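Local coordinates for glideosome-associated protein 50 (Plasmodium falciparum 3D7, PDB 3TGH) that is a component of the glideosome, which serves gliding motility and host cell invasion, and may anchor it to the inner membrane complex of malaria parasites, at residues A[7-12]-A[63-68]; A[43-48]-A[119-124]; A[216-221]-A[243-248]. One frame throughout, in Å; residues are numbered along the deposited sequence.

Interaction 1. Residues A[7-12]-A[63-68]; sequences ASLGDW and DVYSEE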
ATOM      1  N   ALA A   7       4.626  -5.698   6.134  1.00 23.51           N
ATOM      2  CA  ALA A   7       5.558  -5.548   5.028  1.00 24.02           C
ATOM      3  C   ALA A   7       4.852  -4.915   3.842  1.00 23.91           C
ATOM      4  O   ALA A   7       3.631  -5.018   3.709  1.00 22.98           O
ATOM      5  CB  ALA A   7       6.148  -6.909   4.634  1.00 24.29           C
ATOM      6  N   SER A   8       5.628  -4.244   2.991  1.00 22.74           N
ATOM      7  CA  SER A   8       5.131  -3.653   1.752  1.00 23.51           C
ATOM      8  C   SER A   8       5.884  -4.259   0.575  1.00 25.86           C
ATOM      9  O   SER A   8       7.113  -4.347   0.609  1.00 27.31           O
ATOM     10  CB  SER A   8       5.353  -2.135   1.737  1.00 26.97           C
ATOM     11  OG  SER A   8       4.539  -1.473   2.685  1.00 32.31           O
ATOM     12  N   LEU A   9       5.140  -4.664  -0.456  1.00 23.03           N
ATOM     13  CA  LEU A   9       5.692  -5.252  -1.672  1.00 23.66           C
ATOM     14  C   LEU A   9       4.937  -4.692  -2.882  1.00 22.69           C
ATOM     15  O   LEU A   9       3.730  -4.861  -2.989  1.00 21.83           O
ATOM     16  CB  LEU A   9       5.541  -6.775  -1.630  1.00 24.03           C
ATOM     17  CG  LEU A   9       6.102  -7.522  -2.846  1.00 27.21           C
ATOM     18  CD1 LEU A   9       7.635  -7.511  -2.824  1.00 27.57           C
ATOM     19  CD2 LEU A   9       5.544  -8.939  -2.908  1.00 26.01           C
ATOM     20  N   GLY A  10       5.633  -4.025  -3.795  1.00 23.00           N
ATOM     21  CA  GLY A  10       4.955  -3.349  -4.910  1.00 22.99           C
ATOM     22  C   GLY A  10       5.432  -3.756  -6.287  1.00 21.78           C
ATOM     23  O   GLY A  10       6.602  -4.091  -6.469  1.00 23.47           O
ATOM     24  N   ASP A  11       4.514  -3.753  -7.255  1.00 22.02           N
ATOM     25  CA  ASP A  11       4.843  -3.998  -8.668  1.00 23.43           C
ATOM     26  C   ASP A  11       5.615  -5.303  -8.856  1.00 24.59           C
ATOM     27  O   ASP A  11       6.630  -5.366  -9.558  1.00 25.26           O
ATOM     28  CB  ASP A  11       5.611  -2.801  -9.211  1.00 23.15           C
ATOM     29  CG  ASP A  11       4.783  -1.527  -9.176  1.00 26.69           C
ATOM     30  OD1 ASP A  11       3.940  -1.346 -10.075  1.00 29.23           O
ATOM     31  OD2 ASP A  11       4.966  -0.709  -8.259  1.00 30.69           O
ATOM     32  N   TRP A  12       5.072  -6.342  -8.238  1.00 23.04           N
ATOM     33  CA  TRP A  12       5.780  -7.595  -7.962  1.00 22.61           C
ATOM     34  C   TRP A  12       5.486  -8.694  -8.988  1.00 24.47           C
ATOM     35  O   TRP A  12       6.236  -9.672  -9.097  1.00 28.31           O
ATOM     36  CB  TRP A  12       5.409  -8.067  -6.538  1.00 22.72           C
ATOM     37  CG  TRP A  12       3.933  -8.046  -6.304  1.00 24.41           C
ATOM     38  CD1 TRP A  12       3.220  -7.074  -5.658  1.00 23.57           C
ATOM     39  CD2 TRP A  12       2.975  -9.011  -6.758  1.00 23.41           C
ATOM     40  NE1 TRP A  12       1.876  -7.373  -5.682  1.00 22.85           N
ATOM     41  CE2 TRP A  12       1.701  -8.567  -6.337  1.00 21.78           C
ATOM     42  CE3 TRP A  12       3.069 -10.219  -7.461  1.00 21.88           C
ATOM     43  CZ2 TRP A  12       0.535  -9.272  -6.615  1.00 24.05           C
ATOM     44  CZ3 TRP A  12       1.901 -10.931  -7.729  1.00 22.16           C
ATOM     45  CH2 TRP A  12       0.652 -10.448  -7.312  1.00 23.77           C
ATOM     46  N   ASP A  63       2.661 -19.675  -6.504  1.00 32.65           N
ATOM     47  CA  ASP A  63       3.884 -20.487  -6.475  1.00 35.01           C
ATOM     48  C   ASP A  63       5.133 -19.698  -6.067  1.00 34.33           C
ATOM     49  O   ASP A  63       6.176 -20.294  -5.811  1.00 35.46           O
ATOM     50  CB  ASP A  63       4.119 -21.167  -7.828  1.00 35.81           C
ATOM     51  CG  ASP A  63       3.132 -22.295  -8.100  1.00 42.44           C
ATOM     52  OD1 ASP A  63       2.358 -22.668  -7.189  1.00 47.23           O
ATOM     53  OD2 ASP A  63       3.143 -22.822  -9.229  1.00 45.45           O
ATOM     54  N   VAL A  64       5.028 -18.370  -6.017  1.00 32.09           N
ATOM     55  CA  VAL A  64       6.159 -17.513  -5.686  1.00 31.05           C
ATOM     56  C   VAL A  64       6.189 -17.190  -4.193  1.00 30.98           C
ATOM     57  O   VAL A  64       7.263 -17.164  -3.590  1.00 31.33           O
ATOM     58  CB  VAL A  64       6.130 -16.195  -6.510  1.00 30.80           C
ATOM     59  CG1 VAL A  64       7.252 -15.242  -6.078  1.00 28.29           C
ATOM     60  CG2 VAL A  64       6.228 -16.494  -8.001  1.00 31.01           C
ATOM     61  N   TYR A  65       5.022 -16.936  -3.599  1.00 29.62           N
ATOM     62  CA  TYR A  65       4.962 -16.431  -2.218  1.00 29.24           C
ATOM     63  C   TYR A  65       4.417 -17.454  -1.224  1.00 30.85           C
ATOM     64  O   TYR A  65       4.001 -17.094  -0.123  1.00 31.48           O
ATOM     65  CB  TYR A  65       4.182 -15.109  -2.164  1.00 28.63           C
ATOM     66  CG  TYR A  65       4.790 -14.075  -3.089  1.00 26.11           C
ATOM     67  CD1 TYR A  65       5.988 -13.432  -2.762  1.00 27.94           C
ATOM     68  CD2 TYR A  65       4.190 -13.761  -4.299  1.00 27.69           C
ATOM     69  CE1 TYR A  65       6.569 -12.500  -3.630  1.00 25.05           C
ATOM     70  CE2 TYR A  65       4.754 -12.826  -5.161  1.00 27.64           C
ATOM     71  CZ  TYR A  65       5.945 -12.206  -4.823  1.00 25.11           C
ATOM     72  OH  TYR A  65       6.494 -11.295  -5.687  1.00 27.59           O
ATOM     73  N   SER A  66       4.445 -18.728  -1.606  1.00 34.27           N
ATOM     74  CA  SER A  66       3.971 -19.796  -0.733  1.00 36.37           C
ATOM     75  C   SER A  66       5.106 -20.348   0.120  1.00 36.76           C
ATOM     76  O   SER A  66       6.279 -20.294  -0.260  1.00 36.52           O
ATOM     77  CB  SER A  66       3.324 -20.927  -1.536  1.00 37.89           C
ATOM     78  OG  SER A  66       4.259 -21.535  -2.404  1.00 42.85           O
ATOM     79  N   GLU A  67       4.735 -20.869   1.281  1.00 38.30           N
ATOM     80  CA  GLU A  67       5.674 -21.519   2.188  1.00 42.85           C
ATOM     81  C   GLU A  67       4.906 -22.551   3.017  1.00 44.77           C
ATOM     82  O   GLU A  67       3.704 -22.415   3.239  1.00 41.46           O
ATOM     83  CB  GLU A  67       6.338 -20.474   3.092  1.00 43.94           C
ATOM     84  CG  GLU A  67       7.530 -20.965   3.925  1.00 51.53           C
ATOM     85  CD  GLU A  67       8.772 -21.260   3.094  1.00 57.70           C
ATOM     86  OE1 GLU A  67       8.811 -22.321   2.432  1.00 64.99           O
ATOM     87  OE2 GLU A  67       9.718 -20.441   3.116  1.00 61.09           O
ATOM     88  N   GLU A  68       5.596 -23.589   3.469  1.00 50.53           N
ATOM     89  CA  GLU A  68       4.949 -24.600   4.303  1.00 54.76           C
ATOM     90  C   GLU A  68       4.757 -24.077   5.727  1.00 54.90           C
ATOM     91  O   GLU A  68       5.204 -22.973   6.060  1.00 54.76           O
ATOM     92  CB  GLU A  68       5.747 -25.906   4.281  1.00 59.23           C
ATOM     93  CG  GLU A  68       5.844 -26.546   2.892  1.00 63.59           C
ATOM     94  CD  GLU A  68       4.481 -26.803   2.253  1.00 68.92           C
ATOM     95  OE1 GLU A  68       4.303 -26.451   1.066  1.00 70.51           O
ATOM     96  OE2 GLU A  68       3.588 -27.350   2.938  1.00 73.18           O
TER
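The indole NE1 of Trp12, whose ring receives the edge of Tyr65, is held from outside the two segments: it hydrogen-bonds to Ser40 OG and has a weak hydrogen bond to Asn44 OD1. These partners pin the five-membered part of the indole, while the six-membered ring is what meets the tyrosine. The Trp12 and Tyr65 rings form an offset edge-to-face (T-shaped) pair, with planes at 88° and centroids 5.8 Å apart. With chi1 at 49°, Trp12 has its CG between the backbone N and the carbonyl carbon, which swings the indole so that its CE3 lies 3.9 Å from Tyr65 CE2. Separately, Trp12 CB is 3.5 Å from Tyr65 OH. Leu9 arrives from the opposite direction to the tyrosine, its CD2 branch 3.8 Å from Tyr65 CE1. One face of the phenol ring is covered from within its own segment: Val64 CG1 stands 3.5 Å above the plane, over the ring centre. Tyr65 also touches Gln19 of helix 17-32. From Gly10 the loop after strand 4-8 reads Gly-Asp-Trp-Gly, matching the GDXG motif of metallophosphoesterases. The side chain of Trp12 lies about 12 Å from that of the metal-binding His233. Between these two segments the contact rests on aromatic and apolar packing, with no hydrogen bond, and so joins the motif loop to the one following helix 56-62.

Interaction 2. Residues A[43-48]-A[119-124]; sequences SNFIDG and PKWIMP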
ATOM      1  N   SER A  43       1.311  -1.529  -8.840  1.00 22.82           N
ATOM      2  CA  SER A  43       0.504  -2.527  -9.536  1.00 23.78           C
ATOM      3  C   SER A  43       0.738  -3.910  -8.928  1.00 23.33           C
ATOM      4  O   SER A  43       1.703  -4.128  -8.189  1.00 24.51           O
ATOM      5  CB  SER A  43       0.849  -2.559 -11.028  1.00 23.98           C
ATOM      6  OG  SER A  43       0.436  -1.366 -11.675  1.00 25.35           O
ATOM      7  N   ASN A  44      -0.147  -4.838  -9.252  1.00 22.56           N
ATOM      8  CA  ASN A  44       0.037  -6.243  -8.906  1.00 23.24           C
ATOM      9  C   ASN A  44       0.729  -6.975 -10.052  1.00 25.53           C
ATOM     10  O   ASN A  44       1.877  -7.405  -9.918  1.00 26.11           O
ATOM     11  CB  ASN A  44      -1.306  -6.908  -8.587  1.00 24.50           C
ATOM     12  CG  ASN A  44      -1.929  -6.386  -7.321  1.00 23.00           C
ATOM     13  OD1 ASN A  44      -1.255  -6.247  -6.293  1.00 24.92           O
ATOM     14  ND2 ASN A  44      -3.230  -6.084  -7.379  1.00 21.94           N
ATOM     15  N   PHE A  45       0.039  -7.081 -11.183  1.00 24.88           N
ATOM     16  CA  PHE A  45       0.542  -7.817 -12.320  1.00 26.66           C
ATOM     17  C   PHE A  45       0.999  -6.838 -13.386  1.00 26.82           C
ATOM     18  O   PHE A  45       0.202  -6.059 -13.910  1.00 28.00           O
ATOM     19  CB  PHE A  45      -0.530  -8.751 -12.878  1.00 27.54           C
ATOM     20  CG  PHE A  45      -0.925  -9.840 -11.929  1.00 25.36           C
ATOM     21  CD1 PHE A  45      -0.258 -11.059 -11.926  1.00 29.73           C
ATOM     22  CD2 PHE A  45      -1.958  -9.642 -11.029  1.00 23.91           C
ATOM     23  CE1 PHE A  45      -0.623 -12.067 -11.040  1.00 31.56           C
ATOM     24  CE2 PHE A  45      -2.324 -10.646 -10.142  1.00 24.58           C
ATOM     25  CZ  PHE A  45      -1.662 -11.858 -10.148  1.00 26.47           C
ATOM     26  N   ILE A  46       2.280  -6.906 -13.728  1.00 28.32           N
ATOM     27  CA  ILE A  46       2.872  -5.953 -14.655  1.00 27.97           C
ATOM     28  C   ILE A  46       2.237  -6.053 -16.050  1.00 30.52           C
ATOM     29  O   ILE A  46       2.097  -5.043 -16.730  1.00 31.28           O
ATOM     30  CB  ILE A  46       4.414  -6.106 -14.733  1.00 28.54           C
ATOM     31  CG1 ILE A  46       5.048  -5.930 -13.341  1.00 31.85           C
ATOM     32  CG2 ILE A  46       5.015  -5.104 -15.739  1.00 32.67           C
ATOM     33  CD1 ILE A  46       4.680  -4.624 -12.644  1.00 31.74           C
ATOM     34  N   ASP A  47       1.842  -7.253 -16.465  1.00 31.06           N
ATOM     35  CA  ASP A  47       1.158  -7.427 -17.749  1.00 35.74           C
ATOM     36  C   ASP A  47      -0.349  -7.651 -17.593  1.00 34.95           C
ATOM     37  O   ASP A  47      -1.022  -8.015 -18.560  1.00 37.28           O
ATOM     38  CB  ASP A  47       1.795  -8.582 -18.532  1.00 37.83           C
ATOM     39  CG  ASP A  47       3.222  -8.277 -18.965  1.00 45.58           C
ATOM     40  OD1 ASP A  47       3.494  -7.141 -19.423  1.00 51.80           O
ATOM     41  OD2 ASP A  47       4.075  -9.181 -18.858  1.00 51.87           O
ATOM     42  N   GLY A  48      -0.878  -7.395 -16.395  1.00 32.52           N
ATOM     43  CA  GLY A  48      -2.288  -7.641 -16.083  1.00 32.25           C
ATOM     44  C   GLY A  48      -2.600  -9.120 -15.971  1.00 31.09           C
ATOM     45  O   GLY A  48      -1.738  -9.961 -16.225  1.00 31.92           O
ATOM     46  N   PRO A 119      -0.311 -16.003   0.797  1.00 26.52           N
ATOM     47  CA  PRO A 119      -1.116 -15.022   1.530  1.00 27.32           C
ATOM     48  C   PRO A 119      -2.545 -14.884   1.000  1.00 26.70           C
ATOM     49  O   PRO A 119      -2.799 -15.144  -0.175  1.00 26.62           O
ATOM     50  CB  PRO A 119      -0.340 -13.709   1.334  1.00 27.22           C
ATOM     51  CG  PRO A 119       1.053 -14.122   1.003  1.00 26.46           C
ATOM     52  CD  PRO A 119       0.930 -15.407   0.262  1.00 27.57           C
ATOM     53  N   LYS A 120      -3.458 -14.468   1.867  1.00 26.20           N
ATOM     54  CA  LYS A 120      -4.864 -14.304   1.494  1.00 26.58           C
ATOM     55  C   LYS A 120      -5.061 -12.965   0.760  1.00 25.55           C
ATOM     56  O   LYS A 120      -4.874 -11.904   1.332  1.00 24.14           O
ATOM     57  CB  LYS A 120      -5.765 -14.380   2.731  1.00 28.82           C
ATOM     58  CG  LYS A 120      -7.265 -14.413   2.407  1.00 34.36           C
ATOM     59  CD  LYS A 120      -8.132 -14.407   3.654  1.00 43.88           C
ATOM     60  CE  LYS A 120      -9.613 -14.546   3.292  1.00 48.45           C
ATOM     61  NZ  LYS A 120     -10.508 -14.543   4.489  1.00 56.03           N
ATOM     62  N   TRP A 121      -5.455 -13.048  -0.504  1.00 24.89           N
ATOM     63  CA  TRP A 121      -5.670 -11.886  -1.362  1.00 26.19           C
ATOM     64  C   TRP A 121      -6.897 -11.104  -0.888  1.00 26.16           C
ATOM     65  O   TRP A 121      -8.000 -11.641  -0.873  1.00 25.70           O
ATOM     66  CB  TRP A 121      -5.861 -12.397  -2.788  1.00 27.61           C
ATOM     67  CG  TRP A 121      -5.974 -11.376  -3.862  1.00 24.95           C
ATOM     68  CD1 TRP A 121      -7.117 -10.782  -4.308  1.00 26.04           C
ATOM     69  CD2 TRP A 121      -4.918 -10.876  -4.683  1.00 23.61           C
ATOM     70  NE1 TRP A 121      -6.836  -9.925  -5.339  1.00 25.00           N
ATOM     71  CE2 TRP A 121      -5.495  -9.965  -5.593  1.00 22.58           C
ATOM     72  CE3 TRP A 121      -3.540 -11.101  -4.734  1.00 23.64           C
ATOM     73  CZ2 TRP A 121      -4.740  -9.283  -6.544  1.00 23.32           C
ATOM     74  CZ3 TRP A 121      -2.794 -10.422  -5.691  1.00 23.98           C
ATOM     75  CH2 TRP A 121      -3.398  -9.522  -6.572  1.00 24.91           C
ATOM     76  N   ILE A 122      -6.686  -9.853  -0.481  1.00 25.11           N
ATOM     77  CA  ILE A 122      -7.750  -8.997   0.027  1.00 23.46           C
ATOM     78  C   ILE A 122      -7.825  -7.724  -0.811  1.00 26.66           C
ATOM     79  O   ILE A 122      -6.858  -6.963  -0.894  1.00 23.22           O
ATOM     80  CB  ILE A 122      -7.536  -8.640   1.504  1.00 26.76           C
ATOM     81  CG1 ILE A 122      -7.519  -9.915   2.353  1.00 31.81           C
ATOM     82  CG2 ILE A 122      -8.631  -7.685   1.998  1.00 27.55           C
ATOM     83  CD1 ILE A 122      -7.373  -9.662   3.828  1.00 37.51           C
ATOM     84  N   MET A 123      -8.969  -7.526  -1.459  1.00 23.05           N
ATOM     85  CA  MET A 123      -9.244  -6.277  -2.178  1.00 21.49           C
ATOM     86  C   MET A 123     -10.770  -6.190  -2.355  1.00 23.45           C
ATOM     87  O   MET A 123     -11.299  -6.536  -3.413  1.00 25.46           O
ATOM     88  CB  MET A 123      -8.514  -6.225  -3.526  1.00 23.43           C
ATOM     89  CG  MET A 123      -8.504  -4.821  -4.091  1.00 22.29           C
ATOM     90  SD  MET A 123      -7.625  -4.657  -5.660  1.00 30.62           S
ATOM     91  CE  MET A 123      -8.882  -5.306  -6.769  1.00 29.46           C
ATOM     92  N   PRO A 124     -11.483  -5.758  -1.301  1.00 23.46           N
ATOM     93  CA  PRO A 124     -12.960  -5.781  -1.313  1.00 26.06           C
ATOM     94  C   PRO A 124     -13.591  -4.758  -2.272  1.00 25.07           C
ATOM     95  O   PRO A 124     -14.755  -4.910  -2.671  1.00 25.87           O
ATOM     96  CB  PRO A 124     -13.329  -5.482   0.141  1.00 28.33           C
ATOM     97  CG  PRO A 124     -12.165  -4.751   0.687  1.00 26.52           C
ATOM     98  CD  PRO A 124     -10.950  -5.266  -0.021  1.00 23.55           C
TER
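Trp121 puts CG anti to its backbone N (chi1 -175°), which extends the indole across to the 43-48 loop, and Asn44, with CG beside the backbone N (chi1 -68°), brings its amide to meet the indole from the opposite direction. The end of the six-membered ring does the touching: Asn44 ND2 is 3.5 Å from Trp121 CH2 and 3.6 Å from Trp121 CZ2. Amide and ring planes are 57° apart, a tilted approach. Phe45 reaches the same corner, its CE2 lying 3.9 Å from Trp121 CH2. Both ends of the buried amide are used elsewhere, OD1 by Thr78 OG1 and ND2 by Gln92 OE1, and these bonds help fix its rotation against the indole. Behind Phe45 the chain makes a type I turn, closed by a 3.0 Å bond from Gly48 N to Phe45 O. The contact joins the loop following strand 37-40 to the outermost strand 120-122 of one sheet of the metallophosphoesterase fold. Trp121 projects from that strand, which pairs with parallel strand 75-78, and packs between helix 89-97, where its NE1 hydrogen-bonds to Gln92 O, and helix 56-62, where Trp57 meets its ring edge-to-face.

Interaction 3. Residues A[216-221]-A[243-248]; sequences YLLPLL and NDMAHI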
ATOM      1  N   TYR A 216      -4.510  17.873  -5.375  1.00 32.52           N
ATOM      2  CA  TYR A 216      -5.798  17.354  -4.882  1.00 31.66           C
ATOM      3  C   TYR A 216      -5.713  16.362  -3.728  1.00 30.29           C
ATOM      4  O   TYR A 216      -6.577  16.367  -2.859  1.00 30.83           O
ATOM      5  CB  TYR A 216      -6.595  16.710  -6.019  1.00 31.76           C
ATOM      6  CG  TYR A 216      -7.079  17.711  -7.042  1.00 35.43           C
ATOM      7  CD1 TYR A 216      -8.068  18.636  -6.719  1.00 39.51           C
ATOM      8  CD2 TYR A 216      -6.545  17.740  -8.324  1.00 38.82           C
ATOM      9  CE1 TYR A 216      -8.515  19.565  -7.652  1.00 43.47           C
ATOM     10  CE2 TYR A 216      -6.983  18.668  -9.266  1.00 41.20           C
ATOM     11  CZ  TYR A 216      -7.967  19.579  -8.920  1.00 42.75           C
ATOM     12  OH  TYR A 216      -8.409  20.499  -9.845  1.00 46.51           O
ATOM     13  N   LEU A 217      -4.708  15.493  -3.727  1.00 29.56           N
ATOM     14  CA  LEU A 217      -4.633  14.428  -2.710  1.00 27.79           C
ATOM     15  C   LEU A 217      -3.866  14.945  -1.495  1.00 29.02           C
ATOM     16  O   LEU A 217      -4.327  14.809  -0.360  1.00 28.09           O
ATOM     17  CB  LEU A 217      -3.936  13.187  -3.279  1.00 28.25           C
ATOM     18  CG  LEU A 217      -4.241  11.758  -2.791  1.00 33.51           C
ATOM     19  CD1 LEU A 217      -2.983  10.894  -2.879  1.00 24.70           C
ATOM     20  CD2 LEU A 217      -4.887  11.675  -1.405  1.00 31.15           C
ATOM     21  N   LEU A 218      -2.703  15.548  -1.735  1.00 27.85           N
ATOM     22  CA  LEU A 218      -1.803  15.933  -0.638  1.00 29.71           C
ATOM     23  C   LEU A 218      -2.437  16.819   0.446  1.00 30.62           C
ATOM     24  O   LEU A 218      -2.198  16.586   1.634  1.00 31.38           O
ATOM     25  CB  LEU A 218      -0.513  16.563  -1.168  1.00 30.76           C
ATOM     26  CG  LEU A 218       0.559  16.898  -0.121  1.00 30.69           C
ATOM     27  CD1 LEU A 218       0.976  15.665   0.677  1.00 30.07           C
ATOM     28  CD2 LEU A 218       1.773  17.545  -0.796  1.00 32.99           C
ATOM     29  N   PRO A 219      -3.242  17.829   0.056  1.00 33.76           N
ATOM     30  CA  PRO A 219      -3.869  18.673   1.078  1.00 34.50           C
ATOM     31  C   PRO A 219      -4.779  17.904   2.041  1.00 34.25           C
ATOM     32  O   PRO A 219      -4.833  18.240   3.228  1.00 35.58           O
ATOM     33  CB  PRO A 219      -4.678  19.682   0.253  1.00 36.68           C
ATOM     34  CG  PRO A 219      -3.972  19.737  -1.054  1.00 37.21           C
ATOM     35  CD  PRO A 219      -3.520  18.333  -1.300  1.00 35.00           C
ATOM     36  N   LEU A 220      -5.471  16.880   1.540  1.00 33.01           N
ATOM     37  CA  LEU A 220      -6.289  16.005   2.395  1.00 32.72           C
ATOM     38  C   LEU A 220      -5.432  15.195   3.368  1.00 30.95           C
ATOM     39  O   LEU A 220      -5.814  14.986   4.519  1.00 32.43           O
ATOM     40  CB  LEU A 220      -7.135  15.039   1.557  1.00 32.51           C
ATOM     41  CG  LEU A 220      -8.136  15.642   0.566  1.00 35.14           C
ATOM     42  CD1 LEU A 220      -8.827  14.531  -0.198  1.00 34.99           C
ATOM     43  CD2 LEU A 220      -9.163  16.534   1.250  1.00 38.11           C
ATOM     44  N   LEU A 221      -4.283  14.719   2.896  1.00 30.08           N
ATOM     45  CA  LEU A 221      -3.381  13.934   3.734  1.00 30.09           C
ATOM     46  C   LEU A 221      -2.775  14.797   4.837  1.00 32.56           C
ATOM     47  O   LEU A 221      -2.682  14.369   5.986  1.00 34.12           O
ATOM     48  CB  LEU A 221      -2.274  13.297   2.892  1.00 29.13           C
ATOM     49  CG  LEU A 221      -2.689  12.396   1.731  1.00 30.59           C
ATOM     50  CD1 LEU A 221      -1.441  11.831   1.063  1.00 32.87           C
ATOM     51  CD2 LEU A 221      -3.617  11.270   2.176  1.00 29.52           C
ATOM     52  N   ASN A 243       7.147  17.914   5.985  1.00 53.83           N
ATOM     53  CA  ASN A 243       6.099  18.316   6.936  1.00 56.12           C
ATOM     54  C   ASN A 243       5.573  17.154   7.792  1.00 54.80           C
ATOM     55  O   ASN A 243       4.361  16.977   7.936  1.00 57.30           O
ATOM     56  CB  ASN A 243       4.930  18.999   6.204  1.00 58.02           C
ATOM     57  CG  ASN A 243       5.368  20.206   5.371  1.00 63.46           C
ATOM     58  OD1 ASN A 243       4.751  20.521   4.349  1.00 67.10           O
ATOM     59  ND2 ASN A 243       6.423  20.888   5.809  1.00 65.06           N
ATOM     60  N   ASP A 244       6.495  16.366   8.344  1.00 53.24           N
ATOM     61  CA  ASP A 244       6.171  15.216   9.210  1.00 52.45           C
ATOM     62  C   ASP A 244       5.324  14.132   8.519  1.00 49.10           C
ATOM     63  O   ASP A 244       4.651  13.346   9.188  1.00 49.76           O
ATOM     64  CB  ASP A 244       5.492  15.677  10.513  1.00 54.81           C
ATOM     65  CG  ASP A 244       6.348  16.654  11.310  1.00 58.88           C
ATOM     66  OD1 ASP A 244       7.513  16.317  11.623  1.00 61.43           O
ATOM     67  OD2 ASP A 244       5.851  17.755  11.634  1.00 63.29           O
ATOM     68  N   MET A 245       5.366  14.095   7.189  1.00 44.77           N
ATOM     69  CA  MET A 245       4.780  13.001   6.423  1.00 42.23           C
ATOM     70  C   MET A 245       5.876  12.358   5.596  1.00 39.33           C
ATOM     71  O   MET A 245       6.648  13.055   4.933  1.00 42.96           O
ATOM     72  CB  MET A 245       3.669  13.498   5.496  1.00 42.44           C
ATOM     73  CG  MET A 245       2.894  12.361   4.831  1.00 44.06           C
ATOM     74  SD  MET A 245       1.629  12.871   3.649  1.00 45.27           S
ATOM     75  CE  MET A 245       0.845  14.228   4.521  1.00 45.09           C
ATOM     76  N   ALA A 246       5.947  11.033   5.645  1.00 34.55           N
ATOM     77  CA  ALA A 246       6.892  10.287   4.839  1.00 32.97           C
ATOM     78  C   ALA A 246       6.201   9.771   3.577  1.00 30.27           C
ATOM     79  O   ALA A 246       5.153   9.136   3.645  1.00 32.77           O
ATOM     80  CB  ALA A 246       7.480   9.131   5.627  1.00 30.74           C
ATOM     81  N   HIS A 247       6.806  10.049   2.430  1.00 27.75           N
ATOM     82  CA  HIS A 247       6.383   9.477   1.167  1.00 26.05           C
ATOM     83  C   HIS A 247       7.335   8.336   0.868  1.00 26.03           C
ATOM     84  O   HIS A 247       8.536   8.544   0.698  1.00 26.60           O
ATOM     85  CB  HIS A 247       6.435  10.535   0.063  1.00 27.11           C
ATOM     86  CG  HIS A 247       5.543  11.707   0.316  1.00 28.08           C
ATOM     87  ND1 HIS A 247       4.320  11.857  -0.302  1.00 28.63           N
ATOM     88  CD2 HIS A 247       5.680  12.770   1.145  1.00 29.70           C
ATOM     89  CE1 HIS A 247       3.750  12.971   0.122  1.00 31.89           C
ATOM     90  NE2 HIS A 247       4.558  13.547   0.998  1.00 30.30           N
ATOM     91  N   ILE A 248       6.808   7.122   0.840  1.00 25.39           N
ATOM     92  CA  ILE A 248       7.628   5.953   0.628  1.00 24.52           C
ATOM     93  C   ILE A 248       7.271   5.333  -0.707  1.00 26.05           C
ATOM     94  O   ILE A 248       6.104   5.007  -0.948  1.00 25.23           O
ATOM     95  CB  ILE A 248       7.420   4.923   1.742  1.00 26.28           C
ATOM     96  CG1 ILE A 248       7.901   5.484   3.086  1.00 30.85           C
ATOM     97  CG2 ILE A 248       8.141   3.629   1.393  1.00 26.35           C
ATOM     98  CD1 ILE A 248       7.621   4.574   4.263  1.00 33.55           C
TER
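At the edge of the His247 imidazole, in the ring plane, sits the CD1 branch of Leu218, 3.9 Å from His247 CE1 and 4.2 Å from His247 NE2. The same ring makes an edge-to-face pair with Tyr202, from a loop that also touches Leu218, so an aromatic and an aliphatic neighbour together bound the histidine. Leu218 and His247 cross at about a right angle, and a single methyl group makes the contact. Met245, two residues earlier on the chain, supplies the other half of the interface. Its chain runs extended to the sulfur and then bends, chi3 being -44°, which turns the terminal methyl onto the backbone side of Leu221: Met245 CE is 3.6 Å from Leu221 CB and 3.7 Å from Leu221 C. Met245 SD lies alongside the same leucine, 4.0 Å from Leu221 CB and 4.1 Å from Leu221 CD1. Leu218 slides past the methionine in the opposite direction, its CD1 lying 4.1 Å from Met245 CE. The methionine tip is therefore flanked by two leucines spaced three residues apart on helix 218-223. All four touching residues are buried, and the contact is held by apolar packing. Asn243 and Asp244 lie in the turn between antiparallel strands 237-242 and 245-250, and Lys222 of the helix is touched by Asn243 and Met245, which places the helix beside that turn. Strand 245-250 also runs parallel to 228-231. A helix in the crossover from strand 192-196 to 228-231 thus packs onto the neighbouring strand 245-250, helix-on-sheet packing in the second sheet of the metallophosphoesterase alpha/beta sandwich, away from the annotated metal sites.

Overall arrangement
From the N terminus, residues 7-12 leave strand 4-8 and meet 63-68, closing the loop of interaction 1 around helices 17-32 and 56-62. Before that loop is complete, 43-48 opens interaction 2, which closes at 119-124, so the two loops cross along the chain. They also touch in space: Asp11 OD1 is 2.9 Å from Ser43 N, a probable hydrogen bond, and Trp12 CZ2 is 3.6 Å from Trp121 CZ3. Both reach the sheet containing strands 4-8 and 120-122. Interaction 3 follows in series, closing a short loop and tying helix 218-223 to strand 245-250 of the other sheet; its centre is 27 and 25 Å from those of interactions 1 and 2.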